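Putative aldehyde dehydrogenase AldY (Bacillus subtilis, PDB 4DNG) probably oxidises aldehydes to carboxylates with NAD(+) as electron acceptor, and may protect cells against stress from ethanol and related compounds. Local coordinates at residues F247-L252 against F468-W473; G217-T220 against L226-F229; M116-E121 against P462-E467. All coordinates share one frame; numbering follows the deposited sequence.

Contact 1. Residues F247-L252 against F468-W473; sequences FKRMAL and FTVTKW
Arg-249 NH1 is gripped by two carbonyl oxygens, those of Thr-469 and of Glu-467, where helix 462-468 runs into strand 469-477. In the Rossmann-type NAD-binding domain of the aldehyde dehydrogenase fold, the arginine spans from strand 249-254 to the start of strand 469-477, which pairs with strand 135-150 of the same sheet. Arg-249 NH1 lies 2.7 Å from Thr-469 O, with an N-H...O angle of 153°; the donor stands above the carbonyl plane, 52° out of it. Arg-249 CG lies anti to the carbonyl carbon (chi1 -54°), and bends at chi2 and chi3 swing the guanidinium across to the other segment. The backbone of Arg-249 pairs with Arg-225 and Ile-227, which fixes the root of the chain, while Leu-144 and Leu-226 pack against it. Cutting this side chain back to an alanine would probably leave both carbonyls without the donor they share. Further along the second segment, Lys-472 NZ bonds to Thr-433 OG1 of the second subunit and to backbone oxygens of that chain, and Trp-473 carries the sheet on into it. Beside the guanidinium, Val-470 CG2 comes to 4.5 Å from Arg-249 NH2.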
ATOM      1  N   PHE A 247      -2.076  -2.496  -9.169  1.00 64.86           N
ATOM      2  CA  PHE A 247      -2.731  -2.416  -7.858  1.00 71.37           C
ATOM      3  C   PHE A 247      -2.482  -3.658  -7.000  1.00 73.02           C
ATOM      4  O   PHE A 247      -3.377  -4.129  -6.312  1.00 74.60           O
ATOM      5  CB  PHE A 247      -4.253  -2.199  -7.983  1.00 70.84           C
ATOM      6  CG  PHE A 247      -4.652  -1.164  -8.988  1.00 77.80           C
ATOM      7  CD1 PHE A 247      -4.317   0.185  -8.803  1.00 78.77           C
ATOM      8  CD2 PHE A 247      -5.395  -1.527 -10.116  1.00 80.42           C
ATOM      9  CE1 PHE A 247      -4.694   1.148  -9.739  1.00 79.07           C
ATOM     10  CE2 PHE A 247      -5.769  -0.571 -11.061  1.00 82.25           C
ATOM     11  CZ  PHE A 247      -5.421   0.768 -10.868  1.00 83.34           C
ATOM     12  N   LYS A 248      -1.282  -4.209  -7.057  1.00 70.70           N
ATOM     13  CA  LYS A 248      -0.906  -5.249  -6.112  1.00 64.68           C
ATOM     14  C   LYS A 248      -0.335  -4.580  -4.846  1.00 63.70           C
ATOM     15  O   LYS A 248       0.239  -3.499  -4.913  1.00 64.95           O
ATOM     16  CB  LYS A 248       0.172  -6.147  -6.709  1.00 62.58           C
ATOM     17  CG  LYS A 248      -0.066  -6.710  -8.111  1.00 56.12           C
ATOM     18  CD  LYS A 248       1.176  -7.540  -8.515  1.00 52.48           C
ATOM     19  CE  LYS A 248       1.051  -8.218  -9.886  1.00 60.13           C
ATOM     20  NZ  LYS A 248      -0.223  -8.949 -10.208  1.00 55.90           N
ATOM     21  N   ARG A 249      -0.482  -5.216  -3.689  1.00 62.62           N
ATOM     22  CA  ARG A 249       0.160  -4.717  -2.478  1.00 60.27           C
ATOM     23  C   ARG A 249       1.674  -4.955  -2.574  1.00 54.47           C
ATOM     24  O   ARG A 249       2.122  -5.750  -3.373  1.00 53.02           O
ATOM     25  CB  ARG A 249      -0.433  -5.372  -1.217  1.00 68.30           C
ATOM     26  CG  ARG A 249      -1.944  -5.248  -1.100  1.00 75.77           C
ATOM     27  CD  ARG A 249      -2.365  -4.866   0.309  1.00 93.68           C
ATOM     28  NE  ARG A 249      -2.378  -6.002   1.228  1.00102.61           N
ATOM     29  CZ  ARG A 249      -3.478  -6.588   1.701  1.00 94.02           C
ATOM     30  NH1 ARG A 249      -3.361  -7.616   2.529  1.00 98.67           N
ATOM     31  NH2 ARG A 249      -4.689  -6.162   1.360  1.00 78.17           N
ATOM     32  N   MET A 250       2.468  -4.248  -1.781  1.00 56.18           N
ATOM     33  CA  MET A 250       3.892  -4.387  -1.882  1.00 50.74           C
ATOM     34  C   MET A 250       4.626  -4.152  -0.563  1.00 58.03           C
ATOM     35  O   MET A 250       4.513  -3.108   0.053  1.00 68.97           O
ATOM     36  CB  MET A 250       4.437  -3.578  -3.075  1.00 52.70           C
ATOM     37  CG  MET A 250       4.648  -2.092  -2.900  1.00 67.01           C
ATOM     38  SD  MET A 250       4.893  -1.346  -4.523  1.00 74.42           S
ATOM     39  CE  MET A 250       3.294  -0.596  -4.818  1.00 53.83           C
ATOM     40  N   ALA A 251       5.344  -5.172  -0.113  1.00 58.49           N
ATOM     41  CA  ALA A 251       6.167  -5.068   1.086  1.00 57.77           C
ATOM     42  C   ALA A 251       7.608  -4.989   0.620  1.00 62.42           C
ATOM     43  O   ALA A 251       8.280  -5.997   0.426  1.00 73.51           O
ATOM     44  CB  ALA A 251       5.958  -6.282   1.994  1.00 54.01           C
ATOM     45  N   LEU A 252       8.061  -3.770   0.413  1.00 62.17           N
ATOM     46  CA  LEU A 252       9.384  -3.515  -0.086  1.00 59.56           C
ATOM     47  C   LEU A 252      10.328  -3.147   1.053  1.00 60.52           C
ATOM     48  O   LEU A 252       9.975  -2.376   1.936  1.00 60.91           O
ATOM     49  CB  LEU A 252       9.326  -2.401  -1.140  1.00 55.34           C
ATOM     50  CG  LEU A 252       8.423  -2.632  -2.346  1.00 62.25           C
ATOM     51  CD1 LEU A 252       8.626  -1.524  -3.376  1.00 55.33           C
ATOM     52  CD2 LEU A 252       8.653  -4.008  -2.983  1.00 55.32           C
ATOM     53  N   PHE A 468      -1.091  -9.546   5.088  1.00 65.91           N
ATOM     54  CA  PHE A 468      -1.300 -10.829   4.409  1.00 60.83           C
ATOM     55  C   PHE A 468      -2.754 -11.267   4.409  1.00 60.16           C
ATOM     56  O   PHE A 468      -3.080 -12.374   3.976  1.00 59.98           O
ATOM     57  CB  PHE A 468      -0.385 -11.911   5.010  1.00 61.90           C
ATOM     58  CG  PHE A 468       1.072 -11.672   4.725  1.00 64.25           C
ATOM     59  CD1 PHE A 468       1.658 -12.172   3.565  1.00 65.27           C
ATOM     60  CD2 PHE A 468       1.848 -10.912   5.597  1.00 64.32           C
ATOM     61  CE1 PHE A 468       2.999 -11.937   3.286  1.00 67.47           C
ATOM     62  CE2 PHE A 468       3.180 -10.671   5.322  1.00 68.50           C
ATOM     63  CZ  PHE A 468       3.757 -11.183   4.163  1.00 68.82           C
ATOM     64  N   THR A 469      -3.638 -10.396   4.881  1.00 67.77           N
ATOM     65  CA  THR A 469      -5.071 -10.694   4.808  1.00 73.28           C
ATOM     66  C   THR A 469      -5.826  -9.564   4.189  1.00 72.63           C
ATOM     67  O   THR A 469      -5.339  -8.429   4.171  1.00 72.63           O
ATOM     68  CB  THR A 469      -5.696 -10.988   6.184  1.00 68.49           C
ATOM     69  OG1 THR A 469      -5.639  -9.811   7.012  1.00 67.35           O
ATOM     70  CG2 THR A 469      -4.980 -12.164   6.857  1.00 59.49           C
ATOM     71  N   VAL A 470      -7.018  -9.876   3.684  1.00 72.67           N
ATOM     72  CA  VAL A 470      -7.942  -8.841   3.243  1.00 70.83           C
ATOM     73  C   VAL A 470      -9.125  -8.645   4.211  1.00 75.55           C
ATOM     74  O   VAL A 470      -9.574  -9.562   4.917  1.00 75.08           O
ATOM     75  CB  VAL A 470      -8.390  -9.074   1.797  1.00 87.82           C
ATOM     76  CG1 VAL A 470      -9.463 -10.151   1.723  1.00 82.87           C
ATOM     77  CG2 VAL A 470      -8.865  -7.767   1.173  1.00107.12           C
ATOM     78  N   THR A 471      -9.606  -7.418   4.269  1.00 84.78           N
ATOM     79  CA  THR A 471     -10.766  -7.100   5.083  1.00 82.11           C
ATOM     80  C   THR A 471     -11.989  -7.183   4.185  1.00 77.21           C
ATOM     81  O   THR A 471     -12.085  -6.456   3.190  1.00 78.75           O
ATOM     82  CB  THR A 471     -10.599  -5.708   5.721  1.00 91.37           C
ATOM     83  OG1 THR A 471      -9.893  -5.851   6.957  1.00 91.75           O
ATOM     84  CG2 THR A 471     -11.942  -5.034   5.991  1.00106.80           C
ATOM     85  N   LYS A 472     -12.894  -8.104   4.500  1.00 70.57           N
ATOM     86  CA  LYS A 472     -14.124  -8.222   3.729  1.00 72.24           C
ATOM     87  C   LYS A 472     -15.333  -7.714   4.520  1.00 77.79           C
ATOM     88  O   LYS A 472     -15.571  -8.132   5.659  1.00 73.74           O
ATOM     89  CB  LYS A 472     -14.337  -9.663   3.219  1.00 69.67           C
ATOM     90  CG  LYS A 472     -15.686  -9.929   2.537  1.00 64.24           C
ATOM     91  CD  LYS A 472     -15.783  -9.360   1.134  1.00 61.72           C
ATOM     92  CE  LYS A 472     -17.216  -9.341   0.614  1.00 65.79           C
ATOM     93  NZ  LYS A 472     -17.322  -9.474  -0.873  1.00 62.21           N
ATOM     94  N   TRP A 473     -16.100  -6.823   3.890  1.00 78.09           N
ATOM     95  CA  TRP A 473     -17.241  -6.195   4.524  1.00 76.16           C
ATOM     96  C   TRP A 473     -18.528  -6.620   3.861  1.00 72.58           C
ATOM     97  O   TRP A 473     -18.655  -6.590   2.642  1.00 74.40           O
ATOM     98  CB  TRP A 473     -17.050  -4.674   4.542  1.00 87.39           C
ATOM     99  CG  TRP A 473     -18.252  -3.879   4.998  1.00107.19           C
ATOM    100  CD1 TRP A 473     -18.830  -3.853   6.271  1.00119.23           C
ATOM    101  CD2 TRP A 473     -19.063  -2.948   4.194  1.00115.77           C
ATOM    102  NE1 TRP A 473     -19.917  -3.009   6.302  1.00121.30           N
ATOM    103  CE2 TRP A 473     -20.111  -2.435   5.092  1.00119.92           C
ATOM    104  CE3 TRP A 473     -19.033  -2.510   2.872  1.00115.46           C
ATOM    105  CZ2 TRP A 473     -21.064  -1.520   4.661  1.00120.07           C
ATOM    106  CZ3 TRP A 473     -20.001  -1.594   2.447  1.00119.89           C
ATOM    107  CH2 TRP A 473     -20.993  -1.112   3.322  1.00125.71           C
TER

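Contact 2. Residues G217-T220 against L226-F229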
ATOM      1  N   GLY A 217       8.900 -11.739 -14.643  1.00 57.77           N
ATOM      2  CA  GLY A 217       7.985 -12.825 -14.235  1.00 52.00           C
ATOM      3  C   GLY A 217       7.415 -12.874 -12.811  1.00 60.56           C
ATOM      4  O   GLY A 217       6.266 -13.267 -12.626  1.00 64.14           O
ATOM      5  N   MET A 218       8.195 -12.477 -11.799  1.00 57.67           N
ATOM      6  CA  MET A 218       7.696 -12.442 -10.427  1.00 55.01           C
ATOM      7  C   MET A 218       6.769 -11.236 -10.194  1.00 60.21           C
ATOM      8  O   MET A 218       6.069 -11.168  -9.171  1.00 55.35           O
ATOM      9  CB  MET A 218       8.873 -12.404  -9.444  1.00 58.29           C
ATOM     10  CG  MET A 218       9.737 -13.669  -9.426  1.00 55.56           C
ATOM     11  SD  MET A 218       8.855 -15.072  -8.716  1.00 57.54           S
ATOM     12  CE  MET A 218       8.652 -14.614  -7.017  1.00 54.56           C
ATOM     13  N   LEU A 219       6.746 -10.314 -11.166  1.00 56.27           N
ATOM     14  CA  LEU A 219       6.179  -9.004 -10.992  1.00 52.86           C
ATOM     15  C   LEU A 219       4.924  -8.818 -11.820  1.00 61.63           C
ATOM     16  O   LEU A 219       3.945  -8.219 -11.358  1.00 63.84           O
ATOM     17  CB  LEU A 219       7.210  -7.941 -11.384  1.00 58.97           C
ATOM     18  CG  LEU A 219       8.623  -7.923 -10.765  1.00 55.60           C
ATOM     19  CD1 LEU A 219       9.357  -6.624 -11.113  1.00 56.83           C
ATOM     20  CD2 LEU A 219       8.598  -8.122  -9.259  1.00 51.56           C
ATOM     21  N   THR A 220       4.957  -9.349 -13.036  1.00 59.92           N
ATOM     22  CA  THR A 220       3.965  -9.074 -14.083  1.00 54.92           C
ATOM     23  C   THR A 220       2.784 -10.042 -14.079  1.00 60.29           C
ATOM     24  O   THR A 220       1.711  -9.757 -14.627  1.00 59.65           O
ATOM     25  CB  THR A 220       4.629  -9.213 -15.466  1.00 61.14           C
ATOM     26  OG1 THR A 220       5.659  -8.227 -15.601  1.00 64.76           O
ATOM     27  CG2 THR A 220       3.606  -8.974 -16.552  1.00 78.78           C
ATOM     28  N   LEU A 226       0.288  -9.798  -3.622  1.00 66.04           N
ATOM     29  CA  LEU A 226       1.342  -9.054  -2.930  1.00 57.79           C
ATOM     30  C   LEU A 226       2.707  -9.451  -3.462  1.00 59.11           C
ATOM     31  O   LEU A 226       2.971 -10.647  -3.662  1.00 59.12           O
ATOM     32  CB  LEU A 226       1.282  -9.302  -1.437  1.00 61.23           C
ATOM     33  CG  LEU A 226       2.416  -8.805  -0.548  1.00 70.38           C
ATOM     34  CD1 LEU A 226       2.199  -7.386  -0.102  1.00 74.06           C
ATOM     35  CD2 LEU A 226       2.480  -9.684   0.675  1.00 75.82           C
ATOM     36  N   ILE A 227       3.544  -8.442  -3.719  1.00 54.99           N
ATOM     37  CA  ILE A 227       4.957  -8.628  -3.991  1.00 52.04           C
ATOM     38  C   ILE A 227       5.694  -8.258  -2.726  1.00 56.11           C
ATOM     39  O   ILE A 227       5.559  -7.143  -2.219  1.00 61.72           O
ATOM     40  CB  ILE A 227       5.535  -7.686  -5.072  1.00 55.58           C
ATOM     41  CG1 ILE A 227       4.622  -7.536  -6.288  1.00 52.06           C
ATOM     42  CG2 ILE A 227       6.921  -8.174  -5.497  1.00 50.73           C
ATOM     43  CD1 ILE A 227       4.379  -8.831  -7.011  1.00 51.16           C
ATOM     44  N   SER A 228       6.492  -9.197  -2.246  1.00 57.20           N
ATOM     45  CA  SER A 228       7.366  -9.015  -1.107  1.00 56.37           C
ATOM     46  C   SER A 228       8.804  -9.012  -1.656  1.00 58.06           C
ATOM     47  O   SER A 228       9.196  -9.955  -2.332  1.00 56.75           O
ATOM     48  CB  SER A 228       7.133 -10.179  -0.132  1.00 56.74           C
ATOM     49  OG  SER A 228       8.008 -10.103   0.967  1.00 65.98           O
ATOM     50  N   PHE A 229       9.571  -7.949  -1.392  1.00 58.60           N
ATOM     51  CA  PHE A 229      10.923  -7.778  -1.946  1.00 54.95           C
ATOM     52  C   PHE A 229      11.872  -7.111  -0.948  1.00 59.74           C
ATOM     53  O   PHE A 229      11.487  -6.168  -0.244  1.00 61.35           O
ATOM     54  CB  PHE A 229      10.859  -6.946  -3.246  1.00 60.78           C
ATOM     55  CG  PHE A 229      12.217  -6.600  -3.847  1.00 55.15           C
ATOM     56  CD1 PHE A 229      12.941  -7.541  -4.571  1.00 57.25           C
ATOM     57  CD2 PHE A 229      12.746  -5.322  -3.720  1.00 56.55           C
ATOM     58  CE1 PHE A 229      14.184  -7.228  -5.126  1.00 59.58           C
ATOM     59  CE2 PHE A 229      13.980  -4.995  -4.276  1.00 60.80           C
ATOM     60  CZ  PHE A 229      14.706  -5.956  -4.977  1.00 59.36           C
TER
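Ile-227 meets the short, weakly bonded helix 217-220 with two separate branches. Its terminal CD1 lies 3.6 Å from Met-218 O, a methyl set against a backbone carbonyl oxygen, whereas its CG2 lies 4.1 Å from Leu-219 CD2 in a purely apolar contact. The two side chains cross at about a right angle, and of the two leucine methyls it is CD2 that reaches over to the isoleucine. Ile-227 holds CG1 anti to the carbonyl carbon (chi1 -43°) and CG2 anti to the backbone N, which spreads the branches: CG2 turns to Leu-219 while CD1, at the end of the other branch, reaches Met-218 O. Met-218 contributes its main-chain oxygen. That oxygen is not left to the methyl alone, since Ser-148 OG of strand 135-150 hydrogen-bonds to it. All three touching residues are buried. Strand 226-231, helix 233-246 and strand 249-254 form a beta-alpha-beta crossover of the Rossmann-type domain; the end of the first strand and the first turn of the helix hold residues that, by similarity, bind NAD(+). Helix 217-220 packs on the face of the sheet that this crossover helix also covers: Leu-219 rests on Ile-239 and Ile-242, and Phe-229, two residues on from Ile-227, rests on Val-235 and Ile-239. Behind the first shell, the backbone of Ile-227 is bonded to Arg-249 and Ala-251 on one flank, while Leu-226 and Ser-228 bond to Ser-148 on the other, so the isoleucine stands on a strand anchored along both edges. On the opposite face of that strand, Ser-228 OG is hydrogen-bonded to Ser-163 OG of helix 156-169.

Contact 3. Residues M116-E121 against P462-E467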
ATOM      1  N   MET A 116       2.299 -18.730  14.691  1.00 76.85           N
ATOM      2  CA  MET A 116       1.332 -19.534  15.411  1.00 78.16           C
ATOM      3  C   MET A 116       0.364 -18.720  16.279  1.00 82.04           C
ATOM      4  O   MET A 116      -0.768 -19.141  16.505  1.00 87.84           O
ATOM      5  CB  MET A 116       2.057 -20.555  16.277  1.00 82.76           C
ATOM      6  CG  MET A 116       2.774 -21.630  15.487  1.00 88.17           C
ATOM      7  SD  MET A 116       3.644 -22.739  16.597  1.00 97.85           S
ATOM      8  CE  MET A 116       5.187 -22.989  15.725  1.00 92.34           C
ATOM      9  N   THR A 117       0.810 -17.565  16.763  1.00 80.61           N
ATOM     10  CA  THR A 117      -0.008 -16.727  17.637  1.00 79.15           C
ATOM     11  C   THR A 117      -1.132 -16.022  16.878  1.00 82.28           C
ATOM     12  O   THR A 117      -2.116 -15.582  17.480  1.00 83.98           O
ATOM     13  CB  THR A 117       0.826 -15.666  18.381  1.00 78.59           C
ATOM     14  OG1 THR A 117       1.315 -14.688  17.454  1.00 79.58           O
ATOM     15  CG2 THR A 117       1.995 -16.312  19.116  1.00 78.39           C
ATOM     16  N   TYR A 118      -1.000 -15.915  15.564  1.00 79.72           N
ATOM     17  CA  TYR A 118      -2.046 -15.247  14.798  1.00 89.45           C
ATOM     18  C   TYR A 118      -2.684 -16.053  13.660  1.00 83.96           C
ATOM     19  O   TYR A 118      -3.545 -15.539  12.941  1.00 81.52           O
ATOM     20  CB  TYR A 118      -1.595 -13.860  14.334  1.00 91.86           C
ATOM     21  CG  TYR A 118      -0.294 -13.827  13.587  1.00 84.67           C
ATOM     22  CD1 TYR A 118      -0.156 -14.490  12.374  1.00 87.84           C
ATOM     23  CD2 TYR A 118       0.787 -13.105  14.074  1.00 80.95           C
ATOM     24  CE1 TYR A 118       1.030 -14.442  11.666  1.00 87.35           C
ATOM     25  CE2 TYR A 118       1.986 -13.061  13.381  1.00 83.25           C
ATOM     26  CZ  TYR A 118       2.096 -13.729  12.174  1.00 85.62           C
ATOM     27  OH  TYR A 118       3.266 -13.704  11.461  1.00 92.47           O
ATOM     28  N   THR A 119      -2.284 -17.314  13.525  1.00 77.94           N
ATOM     29  CA  THR A 119      -2.962 -18.237  12.627  1.00 81.34           C
ATOM     30  C   THR A 119      -4.463 -18.234  12.928  1.00 88.46           C
ATOM     31  O   THR A 119      -5.287 -18.472  12.045  1.00 84.62           O
ATOM     32  CB  THR A 119      -2.453 -19.677  12.803  1.00 88.20           C
ATOM     33  OG1 THR A 119      -1.179 -19.668  13.456  1.00103.62           O
ATOM     34  CG2 THR A 119      -2.328 -20.355  11.465  1.00 74.74           C
ATOM     35  N   GLY A 120      -4.792 -17.866  14.145  1.00 91.21           N
ATOM     36  CA  GLY A 120      -6.155 -17.811  14.599  1.00 81.16           C
ATOM     37  C   GLY A 120      -6.953 -16.668  14.049  1.00 87.27           C
ATOM     38  O   GLY A 120      -8.147 -16.620  14.218  1.00 98.19           O
ATOM     39  N   GLU A 121      -6.293 -15.731  13.405  1.00 86.03           N
ATOM     40  CA  GLU A 121      -6.917 -14.473  13.047  1.00 85.93           C
ATOM     41  C   GLU A 121      -7.989 -14.473  11.969  1.00 88.01           C
ATOM     42  O   GLU A 121      -8.633 -13.466  11.780  1.00 91.81           O
ATOM     43  CB  GLU A 121      -5.863 -13.446  12.718  1.00 92.52           C
ATOM     44  CG  GLU A 121      -5.071 -12.999  13.921  1.00 95.04           C
ATOM     45  CD  GLU A 121      -5.927 -12.275  14.918  1.00101.58           C
ATOM     46  OE1 GLU A 121      -7.088 -12.658  15.065  1.00102.33           O
ATOM     47  OE2 GLU A 121      -5.443 -11.327  15.551  1.00110.07           O
ATOM     48  N   PRO A 462       0.245  -7.350  14.861  1.00153.83           N
ATOM     49  CA  PRO A 462      -0.992  -7.039  14.126  1.00138.51           C
ATOM     50  C   PRO A 462      -0.777  -6.330  12.783  1.00147.92           C
ATOM     51  O   PRO A 462      -1.639  -6.414  11.907  1.00147.50           O
ATOM     52  CB  PRO A 462      -1.766  -6.140  15.096  1.00123.85           C
ATOM     53  CG  PRO A 462      -0.723  -5.542  15.973  1.00132.76           C
ATOM     54  CD  PRO A 462       0.318  -6.613  16.137  1.00146.23           C
ATOM     55  N   TRP A 463       0.361  -5.652  12.622  1.00148.01           N
ATOM     56  CA  TRP A 463       0.700  -5.004  11.350  1.00141.54           C
ATOM     57  C   TRP A 463       0.914  -5.989  10.224  1.00117.88           C
ATOM     58  O   TRP A 463       0.663  -5.666   9.054  1.00106.59           O
ATOM     59  CB  TRP A 463       1.887  -4.037  11.489  1.00164.71           C
ATOM     60  CG  TRP A 463       3.082  -4.545  12.280  1.00191.92           C
ATOM     61  CD1 TRP A 463       3.208  -4.632  13.668  1.00187.11           C
ATOM     62  CD2 TRP A 463       4.388  -5.012  11.751  1.00210.06           C
ATOM     63  NE1 TRP A 463       4.444  -5.118  14.021  1.00196.57           N
ATOM     64  CE2 TRP A 463       5.201  -5.370  12.926  1.00205.73           C
ATOM     65  CE3 TRP A 463       4.937  -5.174  10.476  1.00195.41           C
ATOM     66  CZ2 TRP A 463       6.500  -5.862  12.803  1.00188.58           C
ATOM     67  CZ3 TRP A 463       6.248  -5.672  10.368  1.00179.33           C
ATOM     68  CH2 TRP A 463       7.007  -6.007  11.504  1.00176.10           C
ATOM     69  N   VAL A 464       1.346  -7.201  10.577  1.00 99.39           N
ATOM     70  CA  VAL A 464       1.620  -8.258   9.601  1.00 88.67           C
ATOM     71  C   VAL A 464       0.345  -8.961   9.137  1.00 74.28           C
ATOM     72  O   VAL A 464       0.186  -9.257   7.951  1.00 74.24           O
ATOM     73  CB  VAL A 464       2.599  -9.308  10.155  1.00103.15           C
ATOM     74  CG1 VAL A 464       3.225 -10.089   9.015  1.00 92.25           C
ATOM     75  CG2 VAL A 464       3.690  -8.643  10.981  1.00125.85           C
ATOM     76  N   VAL A 465      -0.553  -9.232  10.077  1.00 73.82           N
ATOM     77  CA  VAL A 465      -1.858  -9.843   9.779  1.00 72.94           C
ATOM     78  C   VAL A 465      -2.622  -9.033   8.727  1.00 72.39           C
ATOM     79  O   VAL A 465      -3.138  -9.600   7.773  1.00 76.73           O
ATOM     80  CB  VAL A 465      -2.688 -10.074  11.079  1.00 73.19           C
ATOM     81  CG1 VAL A 465      -4.176 -10.223  10.800  1.00 72.07           C
ATOM     82  CG2 VAL A 465      -2.173 -11.299  11.828  1.00 66.47           C
ATOM     83  N   GLU A 466      -2.660  -7.710   8.883  1.00 74.98           N
ATOM     84  CA  GLU A 466      -3.283  -6.831   7.884  1.00 72.54           C
ATOM     85  C   GLU A 466      -2.603  -6.966   6.519  1.00 75.82           C
ATOM     86  O   GLU A 466      -3.272  -6.877   5.499  1.00 73.95           O
ATOM     87  CB  GLU A 466      -3.258  -5.348   8.304  1.00 75.08           C
ATOM     88  CG  GLU A 466      -3.673  -5.022   9.739  1.00 91.50           C
ATOM     89  CD  GLU A 466      -5.132  -5.344  10.060  1.00112.96           C
ATOM     90  OE1 GLU A 466      -6.011  -5.228   9.174  1.00106.89           O
ATOM     91  OE2 GLU A 466      -5.403  -5.706  11.227  1.00129.72           O
ATOM     92  N   GLU A 467      -1.283  -7.185   6.504  1.00 74.81           N
ATOM     93  CA  GLU A 467      -0.514  -7.205   5.250  1.00 72.17           C
ATOM     94  C   GLU A 467      -0.848  -8.425   4.419  1.00 65.59           C
ATOM     95  O   GLU A 467      -0.922  -8.341   3.198  1.00 68.78           O
ATOM     96  CB  GLU A 467       1.004  -7.134   5.497  1.00 81.99           C
ATOM     97  CG  GLU A 467       1.595  -5.732   5.648  1.00102.30           C
ATOM     98  CD  GLU A 467       3.114  -5.745   5.870  1.00120.79           C
ATOM     99  OE1 GLU A 467       3.563  -5.524   7.021  1.00126.39           O
ATOM    100  OE2 GLU A 467       3.870  -5.986   4.901  1.00109.10           O
TER
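Tyr-118 and Val-465 bring the backbones closest, their CA atoms 7.4 Å apart, where helix 462-468 faces the end of helix 98-118 and the residues after it, which keep helical backbone angles without the regular bonds. Val-465 touches both Tyr-118 and Glu-121. Its CG2 sits at the root of the tyrosine side chain, 3.6 Å from Tyr-118 CG and 3.8 Å from Tyr-118 CD1. The same methyl touches Tyr-118 CB, so it rests on the junction of ring and chain and not on the hydroxyl end. The two side chains slide past each other in opposite directions. Tyr-118 CG lies between the backbone N and the carbonyl carbon (chi1 53°), which sends the ring past Val-465 and brings Tyr-118 OH to 4.4 Å from Val-464 CG1.

Glu-121, three residues on, also meets Val-465, the two side chains crossing at about a right angle. Here only the aliphatic part of the acid takes part: Glu-121 CG is 4.0 Å from Val-465 CG2, and Glu-121 CB meets Val-465 CG1 at 4.1 Å. Glu-121 N bonds back to Tyr-118 O at 2.8 Å; this bond closes a turn, and both CB atoms point toward the 462-467 segment.

This is apolar packing of two helical segments far apart in sequence, with no hydrogen bond between them. Helix 156-169 packs against both segments, Pro-166 touching Tyr-118 and Val-464. Thr-119 and Met-116 face helix 65-81, while Val-465 O accepts a hydrogen bond from Thr-469 OG1 as the chain leaves the helix for strand 469-477.

In the fold
Contact 2 is the core member of the three, wholly buried and mainly apolar; contacts 1 and 3 are only partly buried, and Glu-121 of contact 3 is exposed. Contacts 1 and 2 share one sheet, since strands 226-231 and 249-254 are neighbours in it, and Phe-468 CE1 packs on Leu-226 CD2 at 3.5 Å. Contacts 1 and 3 adjoin along the chain, helix 462-468 leading directly into strand 469-477, and the Arg-249 bond to Glu-467 O ties them. Contact 1 rests on a charged side chain reaching carbonyls between elements, whereas contact 3 uses valine methyls against a ring. Contacts 2 and 3 do not touch, their centres about 21 Å apart. Of the three, contact 1 alone adjoins the second subunit.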